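Local coordinates for protein aminotransferase (Neisseria meningitidis Z2491, PDB 3JTX) that probably transfers amino groups between amino acids and 2-oxo acids as a class I/II aminotransferase, using pyridoxal phosphate held covalently in a lysine aldimine, at residues A[292-295]-A[296-300]; A[302-305]-A[306-310]; A[44-47]-A[48-51]; A[76-80]-A[81-85]; A[276-280]-A[281-285]. All coordinates share one frame; numbering follows the deposited sequence. Where two conformers were deposited one is given.

Interaction 1: A[292-295]-A[296-300]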
# COMPACT_ATOMS: atom_id res chain seq x y z
N ASP A 292 -19.01 11.31 -11.62
CA ASP A 292 -19.45 12.70 -11.61
C ASP A 292 -18.43 13.63 -12.27
O ASP A 292 -17.24 13.55 -11.98
CB ASP A 292 -19.66 13.19 -10.19
CG ASP A 292 -20.20 14.60 -10.14
OD1 ASP A 292 -21.30 14.80 -10.66
OD2 ASP A 292 -19.52 15.51 -9.62
N GLU A 293 -18.92 14.52 -13.13
CA GLU A 293 -18.06 15.53 -13.73
C GLU A 293 -18.31 16.95 -13.20
O GLU A 293 -17.46 17.81 -13.39
CB GLU A 293 -18.15 15.52 -15.25
CG GLU A 293 -17.63 14.25 -15.90
CD GLU A 293 -16.16 13.94 -15.59
OE1 GLU A 293 -15.32 14.87 -15.49
OE2 GLU A 293 -15.83 12.75 -15.46
N GLN A 294 -19.45 17.20 -12.55
CA GLN A 294 -19.75 18.57 -12.13
C GLN A 294 -18.67 19.09 -11.20
O GLN A 294 -18.18 20.21 -11.37
CB GLN A 294 -21.13 18.71 -11.48
CG GLN A 294 -21.57 20.16 -11.31
CD GLN A 294 -21.57 20.94 -12.64
OE1 GLN A 294 -22.24 20.54 -13.60
NE2 GLN A 294 -20.80 22.04 -12.70
N HIS A 295 -18.27 18.28 -10.22
CA HIS A 295 -17.24 18.73 -9.29
C HIS A 295 -15.91 18.96 -9.99
O HIS A 295 -15.11 19.79 -9.56
CB HIS A 295 -17.11 17.77 -8.10
CG HIS A 295 -16.32 16.53 -8.38
ND1 HIS A 295 -16.88 15.41 -8.94
CD2 HIS A 295 -15.02 16.23 -8.14
CE1 HIS A 295 -15.96 14.47 -9.05
NE2 HIS A 295 -14.82 14.94 -8.57
N VAL A 296 -15.67 18.24 -11.09
CA VAL A 296 -14.41 18.36 -11.82
C VAL A 296 -14.43 19.65 -12.65
O VAL A 296 -13.42 20.38 -12.69
CB VAL A 296 -14.13 17.15 -12.71
CG1 VAL A 296 -12.78 17.30 -13.38
CG2 VAL A 296 -14.16 15.84 -11.88
N ILE A 297 -15.57 19.92 -13.29
CA ILE A 297 -15.77 21.17 -14.02
C ILE A 297 -15.59 22.38 -13.08
O ILE A 297 -14.87 23.32 -13.41
CB ILE A 297 -17.16 21.21 -14.68
CG1 ILE A 297 -17.24 20.18 -15.82
CG2 ILE A 297 -17.48 22.65 -15.18
CD1 ILE A 297 -18.68 19.72 -16.19
N ASP A 298 -16.18 22.33 -11.89
CA ASP A 298 -16.02 23.40 -10.90
C ASP A 298 -14.55 23.59 -10.50
O ASP A 298 -14.04 24.70 -10.44
CB ASP A 298 -16.85 23.10 -9.65
CG ASP A 298 -18.36 23.08 -9.92
OD1 ASP A 298 -18.82 23.61 -10.95
OD2 ASP A 298 -19.08 22.51 -9.08
N ASN A 299 -13.87 22.48 -10.23
CA ASN A 299 -12.46 22.51 -9.83
C ASN A 299 -11.60 23.16 -10.93
O ASN A 299 -10.78 24.05 -10.66
CB ASN A 299 -11.99 21.07 -9.56
CG ASN A 299 -10.67 21.00 -8.82
OD1 ASN A 299 -10.41 21.80 -7.91
ND2 ASN A 299 -9.83 20.02 -9.18
N ARG A 300 -11.81 22.69 -12.15
CA ARG A 300 -11.08 23.20 -13.31
C ARG A 300 -11.34 24.69 -13.49
O ARG A 300 -10.43 25.46 -13.80
CB ARG A 300 -11.46 22.40 -14.56
CG ARG A 300 -10.93 22.97 -15.85
CD ARG A 300 -11.30 22.10 -17.03
NE ARG A 300 -11.26 20.68 -16.70
CZ ARG A 300 -12.30 19.86 -16.80
NH1 ARG A 300 -13.46 20.32 -17.25
NH2 ARG A 300 -12.17 18.58 -16.47
O HOH W 1 -14.71 16.87 -17.09
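The capping turn that opens helix 294-314 sets His295 against Val296. Its cap is the carboxylate of Asp292, where a single oxygen serves two donors: Asp292 OD2 lies 3.1 Å from His295 N, a capping bond, and 2.7 Å from His295 ND1, straight and within the imidazole plane, on the anti lone pair. The ring can turn back to this acceptor because its CG stands between the backbone N and the carbonyl carbon (chi1 79°). With ND1 held by Asp292 and NE2 bonded to Ser247 OG, the rotation of the ring is fixed. Val296 then places CG2 over one imidazole face, 3.7 Å from the ring centroid and 19° off the normal, a CH-pi contact. Behind the cap the backbone ladder begins with Ile297 N 2.8 Å from Glu293 O. The carboxylate of Glu293 meets Arg246 in a salt bridge, while Asn299 OD1 accepts from His42 and Asn248, and Asn299 ND2 makes a weak bond to O of the pyridoxal-phosphate-modified residue at position 245. The helix start is thereby tied to the chain around the cofactor-bearing lysine. On the more exposed side, Gln294 is bent at chi2 and sends NE2 to Asp298 OD1 at 3.1 Å, in its own amide plane but 41° out of the carboxylate plane.

Interaction 2: A[302-305]-A[306-310]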
# COMPACT_ATOMS: atom_id res chain seq x y z
N LEU A 302 -11.94 26.91 -11.12
CA LEU A 302 -11.14 27.63 -10.12
C LEU A 302 -9.72 27.87 -10.63
O LEU A 302 -9.20 28.98 -10.51
CB LEU A 302 -11.06 26.87 -8.78
CG LEU A 302 -12.33 26.73 -7.92
CD1 LEU A 302 -12.05 25.79 -6.75
CD2 LEU A 302 -12.85 28.08 -7.42
N TYR A 303 -9.10 26.85 -11.23
CA TYR A 303 -7.73 27.01 -11.72
C TYR A 303 -7.65 27.93 -12.94
O TYR A 303 -6.73 28.74 -13.05
CB TYR A 303 -7.10 25.65 -12.04
CG TYR A 303 -6.82 24.78 -10.84
CD1 TYR A 303 -5.86 25.14 -9.89
CD2 TYR A 303 -7.47 23.57 -10.67
CE1 TYR A 303 -5.57 24.32 -8.79
CE2 TYR A 303 -7.20 22.74 -9.58
CZ TYR A 303 -6.24 23.12 -8.65
OH TYR A 303 -5.96 22.30 -7.56
N GLN A 304 -8.59 27.77 -13.87
CA GLN A 304 -8.72 28.65 -15.03
C GLN A 304 -8.74 30.14 -14.63
O GLN A 304 -8.03 30.96 -15.22
CB GLN A 304 -10.00 28.29 -15.81
CG GLN A 304 -10.40 29.25 -16.92
CD GLN A 304 -9.81 28.92 -18.29
OE1 GLN A 304 -9.76 27.76 -18.70
NE2 GLN A 304 -9.39 29.95 -19.01
N GLU A 305 -9.55 30.47 -13.62
CA GLU A 305 -9.68 31.85 -13.17
C GLU A 305 -8.32 32.35 -12.68
O GLU A 305 -7.88 33.44 -13.04
CB GLU A 305 -10.72 31.93 -12.05
CG GLU A 305 -10.97 33.33 -11.51
CD GLU A 305 -11.94 33.36 -10.32
OE1 GLU A 305 -12.24 32.28 -9.73
OE2 GLU A 305 -12.37 34.48 -9.96
N LYS A 306 -7.63 31.54 -11.88
CA LYS A 306 -6.33 31.94 -11.37
C LYS A 306 -5.33 32.24 -12.50
O LYS A 306 -4.67 33.28 -12.49
CB LYS A 306 -5.74 30.84 -10.47
CG LYS A 306 -6.54 30.57 -9.20
CD LYS A 306 -5.91 29.48 -8.36
CE LYS A 306 -6.93 28.65 -7.59
NZ LYS A 306 -6.24 27.65 -6.71
N PHE A 307 -5.21 31.32 -13.46
CA PHE A 307 -4.25 31.47 -14.56
C PHE A 307 -4.61 32.65 -15.46
O PHE A 307 -3.73 33.37 -15.92
CB PHE A 307 -4.16 30.20 -15.40
CG PHE A 307 -3.21 29.18 -14.85
CD1 PHE A 307 -1.87 29.19 -15.21
CD2 PHE A 307 -3.64 28.21 -13.97
CE1 PHE A 307 -0.99 28.25 -14.71
CE2 PHE A 307 -2.77 27.26 -13.47
CZ PHE A 307 -1.43 27.28 -13.84
N GLU A 308 -5.91 32.82 -15.73
CA GLU A 308 -6.41 33.91 -16.55
C GLU A 308 -5.95 35.27 -16.05
O GLU A 308 -5.69 36.16 -16.84
CB GLU A 308 -7.94 33.91 -16.59
CG GLU A 308 -8.50 33.08 -17.69
CD GLU A 308 -10.02 32.98 -17.63
OE1 GLU A 308 -10.64 33.56 -16.70
OE2 GLU A 308 -10.58 32.30 -18.52
N ARG A 309 -5.86 35.42 -14.73
CA ARG A 309 -5.48 36.68 -14.11
C ARG A 309 -3.97 36.78 -13.86
O ARG A 309 -3.38 37.84 -14.06
CB ARG A 309 -6.26 36.86 -12.81
CG ARG A 309 -7.77 36.88 -13.05
CD ARG A 309 -8.57 37.13 -11.78
NE ARG A 309 -8.27 38.44 -11.19
CZ ARG A 309 -8.63 38.83 -9.96
NH1 ARG A 309 -9.35 38.03 -9.17
NH2 ARG A 309 -8.27 40.03 -9.53
N VAL A 310 -3.34 35.67 -13.46
CA VAL A 310 -1.92 35.66 -13.12
C VAL A 310 -0.99 35.77 -14.34
O VAL A 310 0.00 36.50 -14.29
CB VAL A 310 -1.55 34.39 -12.29
CG1 VAL A 310 -0.05 34.23 -12.16
CG2 VAL A 310 -2.22 34.42 -10.92
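Two kinds of polar contact join Gln304 to Glu308 in the middle of helix 294-314: a backbone rung and a side-chain bridge of the same i to i+4 spacing. The backbone bonds come first. Lys306 N, Phe307 N, Glu308 N and Arg309 N each reach the carbonyl four residues earlier. Glu308 N is 2.9 Å from Gln304 O, and Arg309 N is 3.3 Å from Glu305 O. The side-chain bond is short: Gln304 NE2 stands 2.7 Å from Glu308 OE2, although the N-H points only moderately straight at it (141°). The donor comes from above the carboxylate plane, and amide and carboxylate are turned 68° to each other. Gln304, bent at chi2 (90°), swings its amide along the helix to meet Glu308, extended beyond CG; its OE1 accepts from Asp216 N, so both ends of the amide are held. The ring contacts lie on the buried side. Phe307 presents a ring edge to Tyr303 O, with CD2 3.3 Å from that oxygen, and its ring also meets Phe215. Lys306 supplies a buried ammonium, running beside Tyr303 and pointing the same way, its NZ 4.0 Å from Tyr303 CE1. That ammonium is bonded to Ala379 O, Leu377 O and His42 NE2. Its buried charge is therefore stabilised by several inward-lying acceptors, whereas Gln304 to Glu308 is a charge-assisted hydrogen bond, a neutral amide donating to a probably charged carboxylate, and not a salt bridge.

Interaction 3: A[44-47]-A[48-51]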
# COMPACT_ATOMS: atom_id res chain seq x y z
N THR A 44 -12.77 18.93 -0.59
CA THR A 44 -13.38 17.69 -1.06
C THR A 44 -14.86 17.89 -1.35
O THR A 44 -15.56 18.48 -0.54
CB THR A 44 -13.19 16.59 0.00
OG1 THR A 44 -11.78 16.38 0.21
CG2 THR A 44 -13.85 15.28 -0.43
N PRO A 45 -15.34 17.40 -2.50
CA PRO A 45 -16.76 17.52 -2.85
C PRO A 45 -17.66 16.56 -2.10
O PRO A 45 -17.28 15.43 -1.82
CB PRO A 45 -16.78 17.16 -4.34
CG PRO A 45 -15.60 16.32 -4.55
CD PRO A 45 -14.56 16.75 -3.57
N LYS A 46 -18.89 17.01 -1.85
CA LYS A 46 -19.89 16.25 -1.13
C LYS A 46 -20.33 14.97 -1.83
O LYS A 46 -20.68 14.00 -1.17
CB LYS A 46 -21.11 17.15 -0.84
CG LYS A 46 -22.24 16.48 -0.08
CD LYS A 46 -23.27 17.53 0.42
CE LYS A 46 -24.68 16.94 0.52
NZ LYS A 46 -24.75 15.81 1.47
N VAL A 47 -20.33 14.95 -3.17
CA VAL A 47 -20.74 13.74 -3.89
C VAL A 47 -19.88 12.52 -3.49
O VAL A 47 -20.39 11.40 -3.41
CB VAL A 47 -20.73 13.93 -5.44
CG1 VAL A 47 -19.31 14.12 -5.98
CG2 VAL A 47 -21.40 12.76 -6.12
N ILE A 48 -18.60 12.76 -3.21
CA ILE A 48 -17.68 11.70 -2.80
C ILE A 48 -17.89 11.32 -1.32
O ILE A 48 -17.99 10.13 -0.98
CB ILE A 48 -16.20 12.12 -3.06
CG1 ILE A 48 -15.97 12.40 -4.55
CG2 ILE A 48 -15.22 11.03 -2.58
CD1 ILE A 48 -14.52 12.87 -4.91
N THR A 49 -17.97 12.32 -0.44
CA THR A 49 -18.08 12.04 0.99
C THR A 49 -19.42 11.39 1.32
O THR A 49 -19.49 10.50 2.14
CB THR A 49 -17.80 13.30 1.86
OG1 THR A 49 -18.68 14.35 1.48
CG2 THR A 49 -16.37 13.77 1.69
N ASP A 50 -20.48 11.81 0.61
CA ASP A 50 -21.78 11.16 0.72
C ASP A 50 -21.74 9.65 0.44
O ASP A 50 -22.32 8.87 1.20
CB ASP A 50 -22.78 11.78 -0.27
CG ASP A 50 -23.41 13.08 0.23
OD1 ASP A 50 -23.20 13.46 1.40
OD2 ASP A 50 -24.13 13.72 -0.58
N ALA A 51 -21.08 9.26 -0.66
CA ALA A 51 -20.99 7.85 -1.08
C ALA A 51 -20.18 7.01 -0.10
O ALA A 51 -20.51 5.84 0.18
CB ALA A 51 -20.39 7.74 -2.49
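The carboxylate of Asp50 is the flat group here, and Lys46 meets it in two ways. Lys46 O lies over one face, 3.2 Å from Asp50 CG, while Lys46 NZ arrives on the side where the two oxygens face each other. It uses the syn lone pair of OD1 at 2.8 Å, and makes a weaker bond to OD2 at 3.0 Å. The two-pronged salt bridge depends on the lysine's final torsion: the chain leaves with CG anti to the backbone N, stays extended through CE, and bends at chi4 (61°) to bring NZ round to the edge that carries both oxygens. Asp50 N is also bonded to Lys46 O at 2.8 Å, so backbone and side chain repeat the same i to i+4 link. At the start of helix 46-54, Pro45 occupies the N-cap position, and Ile48 N bonds to Pro45 O at 3.3 Å; a weak bond runs from Thr49 N to the same oxygen. The pyrrolidine packs with CG 3.6 Å from Ile48 CD1, and the methyls of Thr44 and Thr49 touch through their CG2 atoms, also 3.6 Å apart. Thr44 OG1 is bonded to Asn248 O, and Thr44 and Thr49 pack on Leu59 and Leu56 of the second subunit. Chemically, the helix start is divided: apolar carbons from Thr44, Pro45, Ile48 and Thr49 turn to the protein and the subunit interface, while opposite charges pair on the exposed side, where solvent probably weakens their attraction.

Interaction 4: A[76-80]-A[81-85]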
# COMPACT_ATOMS: atom_id res chain seq x y z
N ALA A 76 -13.59 2.36 -16.65
CA ALA A 76 -13.76 2.12 -18.10
C ALA A 76 -14.72 3.13 -18.73
O ALA A 76 -14.45 3.66 -19.82
CB ALA A 76 -14.25 0.70 -18.35
N ASN A 77 -15.83 3.39 -18.05
CA ASN A 77 -16.81 4.37 -18.52
C ASN A 77 -16.23 5.78 -18.57
O ASN A 77 -16.45 6.50 -19.54
CB ASN A 77 -18.06 4.36 -17.64
CG ASN A 77 -18.87 3.08 -17.77
OD1 ASN A 77 -18.72 2.33 -18.73
ND2 ASN A 77 -19.73 2.83 -16.79
N TRP A 78 -15.50 6.17 -17.52
CA TRP A 78 -14.81 7.45 -17.49
C TRP A 78 -13.83 7.63 -18.65
O TRP A 78 -13.82 8.68 -19.31
CB TRP A 78 -14.07 7.67 -16.16
CG TRP A 78 -13.35 8.98 -16.15
CD1 TRP A 78 -13.91 10.22 -15.94
CD2 TRP A 78 -11.96 9.20 -16.40
NE1 TRP A 78 -12.94 11.18 -16.04
CE2 TRP A 78 -11.74 10.59 -16.31
CE3 TRP A 78 -10.88 8.36 -16.67
CZ2 TRP A 78 -10.47 11.16 -16.50
CZ3 TRP A 78 -9.62 8.92 -16.85
CH2 TRP A 78 -9.43 10.31 -16.77
N LEU A 79 -13.02 6.60 -18.91
CA LEU A 79 -12.05 6.62 -20.02
C LEU A 79 -12.74 6.85 -21.38
O LEU A 79 -12.22 7.57 -22.23
CB LEU A 79 -11.25 5.31 -20.07
CG LEU A 79 -10.19 5.09 -18.98
CD1 LEU A 79 -9.76 3.64 -18.95
CD2 LEU A 79 -8.96 6.00 -19.16
N LYS A 80 -13.87 6.18 -21.59
CA LYS A 80 -14.61 6.32 -22.84
C LYS A 80 -15.14 7.74 -23.02
O LYS A 80 -15.10 8.28 -24.13
CB LYS A 80 -15.77 5.32 -22.91
CG LYS A 80 -16.34 5.22 -24.32
CD LYS A 80 -17.35 4.07 -24.48
CE LYS A 80 -17.88 4.06 -25.91
NZ LYS A 80 -19.08 3.17 -26.05
N ARG A 81 -15.65 8.32 -21.93
CA ARG A 81 -16.12 9.71 -21.95
C ARG A 81 -14.98 10.69 -22.18
O ARG A 81 -15.12 11.66 -22.92
CB ARG A 81 -16.82 10.07 -20.64
CG ARG A 81 -18.19 9.39 -20.46
CD ARG A 81 -19.04 10.10 -19.40
NE ARG A 81 -18.33 10.37 -18.15
CZ ARG A 81 -18.12 9.47 -17.19
NH1 ARG A 81 -18.55 8.22 -17.32
NH2 ARG A 81 -17.47 9.82 -16.08
N ARG A 82 -13.85 10.44 -21.53
CA ARG A 82 -12.77 11.41 -21.46
C ARG A 82 -11.91 11.41 -22.72
O ARG A 82 -11.41 12.48 -23.13
CB ARG A 82 -11.90 11.13 -20.22
CG ARG A 82 -10.60 11.92 -20.16
CD ARG A 82 -10.82 13.43 -20.08
NE ARG A 82 -9.55 14.13 -19.95
CZ ARG A 82 -8.71 14.37 -20.95
NH1 ARG A 82 -9.03 14.03 -22.19
NH2 ARG A 82 -7.56 14.99 -20.71
N TYR A 83 -11.73 10.23 -23.33
CA TYR A 83 -10.85 10.06 -24.49
C TYR A 83 -11.63 9.66 -25.75
O TYR A 83 -11.24 8.76 -26.50
CB TYR A 83 -9.73 9.06 -24.15
CG TYR A 83 -8.89 9.56 -22.99
CD1 TYR A 83 -8.02 10.65 -23.15
CD2 TYR A 83 -9.00 9.00 -21.73
CE1 TYR A 83 -7.26 11.13 -22.08
CE2 TYR A 83 -8.26 9.47 -20.67
CZ TYR A 83 -7.39 10.53 -20.84
OH TYR A 83 -6.68 10.99 -19.74
N ASP A 84 -12.76 10.36 -25.95
CA ASP A 84 -13.50 10.35 -27.20
C ASP A 84 -13.78 8.95 -27.72
O ASP A 84 -13.49 8.64 -28.88
CB ASP A 84 -12.75 11.18 -28.24
CG ASP A 84 -13.62 11.54 -29.43
OD1 ASP A 84 -14.85 11.66 -29.26
OD2 ASP A 84 -13.07 11.69 -30.54
N GLY A 85 -14.34 8.10 -26.86
CA GLY A 85 -14.75 6.75 -27.24
C GLY A 85 -13.76 5.63 -26.99
O GLY A 85 -14.04 4.48 -27.31
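Trp78 is met by three neighbours one helical turn on, each at a different angle, near the C-terminal end of helix 69-82. Arg82 runs alongside the indole, pointing the same way, and lays its CB over one face, 4.1 Å from the centroid of the six-membered ring and 17° off the normal, a CH-pi contact. Its CG comes to 3.7 Å from Trp78 CZ2. Arg81 approaches at about a right angle instead: its NH2 sits at the indole edge, 3.6 Å from Trp78 CD1, while Trp78 CA lies over a face of the guanidinium. The chain of Arg81 is bent at chi3, which folds the group back along the helix. Tyr83 turns an edge to the Trp78 face in an offset edge-to-face pair, ring centroids 5.9 Å apart and planes at 88°. Tyr83 CE2, the edge atom 4.1 Å from Trp78 CZ3, also rests 3.8 Å from Leu79 CD2. The helix ends here: Tyr83 leaves helical torsions, Asp84 takes left-handed ones, and the last bond runs from Gly85 N to Lys80 O at 2.8 Å, in the carbonyl plane. The positive phi at 85 (94°) suits glycine, because a CB would be jammed against the carbonyl oxygen of Asp84. Beyond the contact, Arg82 NE forms a salt bridge with Glu212, and its NH2 donates to Pro220 O and Ser211 O. The chemistry thus separates the two arginines: the aliphatic stem of Arg82 lies on an aromatic surface with its charge paired inside the protein, whereas Arg81, on the exposed side, has weaker partners: a long ion pair with Glu293 and a weak bond to Trp290 O.

Interaction 5: A[276-280]-A[281-285]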
# COMPACT_ATOMS: atom_id res chain seq x y z
N SER A 276 -2.41 -4.42 -1.38
CA SER A 276 -2.91 -3.14 -1.90
C SER A 276 -4.35 -3.20 -2.43
O SER A 276 -4.70 -2.54 -3.39
CB SER A 276 -1.93 -2.59 -2.94
OG SER A 276 -1.45 -3.60 -3.85
N ALA A 277 -5.19 -3.97 -1.75
CA ALA A 277 -6.61 -4.07 -2.01
C ALA A 277 -7.33 -2.85 -1.41
O ALA A 277 -6.96 -2.38 -0.33
CB ALA A 277 -7.16 -5.37 -1.39
N MSE A 278 -8.33 -2.33 -2.11
CA MSE A 278 -9.00 -1.08 -1.70
C MSE A 278 -10.23 -1.29 -0.82
O MSE A 278 -11.17 -1.98 -1.22
CB MSE A 278 -9.42 -0.31 -2.95
CG MSE A 278 -9.91 1.11 -2.68
SE MSE A 278 -10.39 2.04 -4.30
CE MSE A 278 -8.56 2.34 -4.95
N SER A 279 -10.23 -0.67 0.37
CA SER A 279 -11.42 -0.59 1.21
C SER A 279 -12.71 -0.44 0.40
O SER A 279 -12.80 0.45 -0.44
CB SER A 279 -11.26 0.64 2.13
OG SER A 279 -12.38 0.83 2.94
N ILE A 280 -13.72 -1.27 0.64
CA ILE A 280 -14.92 -1.18 -0.18
C ILE A 280 -15.58 0.22 -0.11
O ILE A 280 -15.92 0.78 -1.16
CB ILE A 280 -15.91 -2.34 0.09
CG1 ILE A 280 -15.27 -3.66 -0.38
CG2 ILE A 280 -17.20 -2.12 -0.71
CD1 ILE A 280 -15.98 -4.93 0.04
N PRO A 281 -15.73 0.80 1.09
CA PRO A 281 -16.24 2.18 1.12
C PRO A 281 -15.42 3.19 0.31
O PRO A 281 -15.99 4.12 -0.28
CB PRO A 281 -16.24 2.53 2.60
CG PRO A 281 -16.46 1.20 3.28
CD PRO A 281 -15.65 0.23 2.45
N VAL A 282 -14.10 3.01 0.24
CA VAL A 282 -13.27 3.85 -0.64
C VAL A 282 -13.55 3.56 -2.12
O VAL A 282 -13.59 4.50 -2.95
CB VAL A 282 -11.78 3.69 -0.32
CG1 VAL A 282 -10.93 4.47 -1.31
CG2 VAL A 282 -11.51 4.17 1.13
N GLN A 283 -13.79 2.30 -2.46
CA GLN A 283 -14.23 1.94 -3.80
C GLN A 283 -15.57 2.62 -4.17
O GLN A 283 -15.73 3.12 -5.28
CB GLN A 283 -14.37 0.43 -3.97
CG GLN A 283 -13.05 -0.35 -3.86
CD GLN A 283 -13.22 -1.78 -4.35
OE1 GLN A 283 -13.72 -2.01 -5.46
NE2 GLN A 283 -12.80 -2.75 -3.53
N ARG A 284 -16.50 2.63 -3.23
CA ARG A 284 -17.80 3.26 -3.46
C ARG A 284 -17.67 4.79 -3.68
O ARG A 284 -18.30 5.35 -4.58
CB ARG A 284 -18.76 2.99 -2.30
CG ARG A 284 -19.01 1.51 -2.02
CD ARG A 284 -20.05 0.91 -2.90
NE ARG A 284 -20.23 -0.50 -2.58
CZ ARG A 284 -20.56 -1.44 -3.46
NH1 ARG A 284 -20.77 -1.15 -4.74
NH2 ARG A 284 -20.66 -2.70 -3.05
N ALA A 285 -16.88 5.43 -2.83
CA ALA A 285 -16.60 6.86 -2.95
C ALA A 285 -15.93 7.15 -4.29
O ALA A 285 -16.21 8.17 -4.92
CB ALA A 285 -15.71 7.30 -1.78
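Pro281, second residue of helix 280-291, is pressed against Ile280 and Ser279: its CD is 3.5 Å from Ile280 CB, tighter than usual for two carbons, and 3.4 Å from Ser279 OG. Having no N-H, proline fits a first-turn place where no donor is required. Ser279 stands at the N-cap position, yet its side chain makes no capping bond; the hydroxyl instead has a weak bond to Gly251 O of the second subunit. Val282 follows, CG1 meeting CG of Met278 (present as selenomethionine) at 3.8 Å, the two side chains at about a right angle, while Val282 CG2 leans on Ser279 CB. Gln283 does most to bind the preceding loop. Its backbone N bonds to Ser279 O at 2.9 Å, and its side chain, extended beyond CG, carries NE2 back to Met278 O, also 2.9 Å away. Met278 O lies nearly in the plane of the Gln283 amide (11° out of it) and the bond is straight at 163°. OE1 accepts from Leu68 N, which fixes which way round the amide is turned, and the selenium of Met278 sits 3.6 Å from Gln283 CG. Arg284 adds the next backbone bond, N to Ile280 O at 2.8 Å, running beside Ile280 with its guanidinium in salt bridges to Glu58 and Glu70. Ala285 continues the helix through a backbone bond to Pro281 O. Among its surroundings, the turn has helix 46-54 against Pro281 and Ala285, through Leu52 and Ile48, while Leu71 of helix 69-82 packs on Met278 and Gln283.

How the interactions relate
Along the chain the order is interaction 3, 4, 5, 1 and 2. Interactions 1 and 2 are successive parts of helix 294-314, their centres 15 Å apart; interaction 5 begins the preceding helix 280-291, about 33 Å from interaction 2 between centres. Interaction 1 touches two of the others: interaction 3, where His295 CD2 is 3.6 Å from Pro45 CG, and interaction 4, where Glu293 meets Trp78. Interactions 3 and 5 pack through Ile48, Ala51 and Ala285, and both reach the second subunit. The start of helix 46-54 thus bridges the second subunit and the start of helix 294-314, which adjoins the cofactor-bearing lysine, with the start of helix 280-291 packed against it.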